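Local coordinates for Hcp1 (Flavobacterium johnsoniae, PDB 6BDC), which probably assembles into hexameric rings that form the inner tube of a type VI secretion system and chaperone effectors on their way out, at residues A[95-98]-A[104-107]. Sequence-based numbering, arbitrary orientation.
Sequences ENFD and PLTE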
loop_
_atom_site.group_PDB
_atom_site.type_symbol
_atom_site.label_atom_id
_atom_site.label_comp_id
_atom_site.label_asym_id
_atom_site.label_seq_id
_atom_site.Cartn_x
_atom_site.Cartn_y
_atom_site.Cartn_z
ATOM N N GLU A 95 -1.333 16.991 15.493
ATOM C CA GLU A 95 -2.217 16.417 16.497
ATOM C C GLU A 95 -3.392 15.779 15.776
ATOM O O GLU A 95 -4.040 16.420 14.943
ATOM C CB GLU A 95 -2.698 17.473 17.496
ATOM C CG GLU A 95 -3.531 16.899 18.638
ATOM C CD GLU A 95 -3.496 17.758 19.883
ATOM O OE1 GLU A 95 -3.206 18.966 19.768
ATOM O OE2 GLU A 95 -3.747 17.223 20.982
ATOM N N ASN A 96 -3.645 14.513 16.075
ATOM C CA ASN A 96 -4.614 13.724 15.331
ATOM C C ASN A 96 -5.518 13.005 16.313
ATOM O O ASN A 96 -5.034 12.378 17.261
ATOM C CB ASN A 96 -3.908 12.720 14.408
ATOM C CG ASN A 96 -4.867 11.732 13.771
ATOM O OD1 ASN A 96 -5.415 11.986 12.698
ATOM N ND2 ASN A 96 -5.061 10.592 14.423
ATOM N N PHE A 97 -6.822 13.109 16.092
ATOM C CA PHE A 97 -7.801 12.354 16.856
ATOM C C PHE A 97 -8.454 11.321 15.952
ATOM O O PHE A 97 -8.954 11.660 14.876
ATOM C CB PHE A 97 -8.865 13.263 17.467
ATOM C CG PHE A 97 -10.038 12.511 18.031
ATOM C CD1 PHE A 97 -9.857 11.545 19.004
ATOM C CD2 PHE A 97 -11.319 12.770 17.593
ATOM C CE1 PHE A 97 -10.935 10.855 19.524
ATOM C CE2 PHE A 97 -12.396 12.073 18.114
ATOM C CZ PHE A 97 -12.200 11.120 19.077
ATOM N N ASP A 98 -8.440 10.066 16.394
ATOM C CA ASP A 98 -9.080 8.964 15.687
ATOM C C ASP A 98 -9.896 8.171 16.694
ATOM O O ASP A 98 -9.329 7.561 17.605
ATOM C CB ASP A 98 -8.045 8.066 15.004
ATOM C CG ASP A 98 -8.595 6.690 14.671
ATOM O OD1 ASP A 98 -8.533 5.796 15.543
ATOM O OD2 ASP A 98 -9.081 6.499 13.535
ATOM N N PRO A 104 -6.949 7.349 21.355
ATOM C CA PRO A 104 -7.444 8.171 20.253
ATOM C C PRO A 104 -6.708 9.458 20.040
ATOM O O PRO A 104 -6.493 9.829 18.907
ATOM C CB PRO A 104 -8.873 8.484 20.661
ATOM C CG PRO A 104 -9.291 7.312 21.442
ATOM C CD PRO A 104 -8.125 7.239 22.345
ATOM N N LEU A 105 -6.348 10.166 21.087
ATOM C CA LEU A 105 -5.795 11.484 20.847
ATOM C C LEU A 105 -4.306 11.486 21.006
ATOM O O LEU A 105 -3.810 11.367 22.107
ATOM C CB LEU A 105 -6.408 12.483 21.804
ATOM C CG LEU A 105 -6.210 13.944 21.446
ATOM C CD1 LEU A 105 -6.321 14.146 19.955
ATOM C CD2 LEU A 105 -7.277 14.756 22.136
ATOM N N THR A 106 -3.585 11.683 19.910
ATOM C CA THR A 106 -2.132 11.599 19.979
ATOM C C THR A 106 -1.508 12.793 19.271
ATOM O O THR A 106 -2.116 13.417 18.397
ATOM C CB THR A 106 -1.592 10.305 19.345
ATOM O OG1 THR A 106 -1.846 10.318 17.934
ATOM C CG2 THR A 106 -2.251 9.081 19.965
ATOM N N GLU A 107 -0.267 13.089 19.655
ATOM C CA GLU A 107 0.554 14.103 19.006
ATOM C C GLU A 107 1.754 13.430 18.356
ATOM O O GLU A 107 2.466 12.663 19.010
ATOM C CB GLU A 107 1.032 15.151 20.014
ATOM C CG GLU A 107 -0.018 16.162 20.433
ATOM C CD GLU A 107 0.471 17.071 21.544
ATOM O OE1 GLU A 107 0.504 16.623 22.708
ATOM O OE2 GLU A 107 0.844 18.226 21.250
#
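Glu95 to Asp98 and Pro104 to Glu107 pair as the loop end of an antiparallel beta hairpin, strands 88-98 and 105-113 of the curled Hcp beta fold. Asn96 and Thr106 form the hydrogen-bonded pair: Asn96 N reaches Thr106 O at 3.0 Å, and Thr106 N returns to Asn96 O at 3.1 Å, both nearly straight. Beta-branched Thr106 suits a strand, and its OG1 is hydrogen-bonded to Glu45 on neighbouring strand 41-47. A third bond, Asp98 N to Pro104 O, is longer at 3.2 Å and leaves the carbonyl plane by 35°, as the ladder gives way to the loop. Proline suits this position because it need offer only its carbonyl.

Glu95, Phe97, Leu105 and Glu107 share one face. One branch of Leu105 turns toward the facing strand, where CD1 packs at 3.7 Å on Phe97 CB; Glu95 OE2 is a looser neighbour of CG. The carboxylates of Glu95 and Glu107 stack with planes 17° apart, and Glu95 OE1 lies 4.4 Å from Glu107 OE2, a buried pairing that may raise the proton affinity of one. Neighbouring hydroxyls probably ease the repulsion: Glu107 OE2 is hydrogen-bonded to Tyr93 OH, Glu95 OE2 to Ser48 OG, and Glu95 OE1 to Tyr21 OH of a second subunit. That subunit also adds a strand alongside residues 95-98, continuing the sheet across the interface.

Flat, apolar Phe97 suits a buried face beside proline. With CG anti to the backbone N (chi1 169°), its ring lies alongside Pro104 and extends in the same direction; contact is made at the ring's rim, where Pro104 CB comes to 3.3 Å from Phe97 CE1.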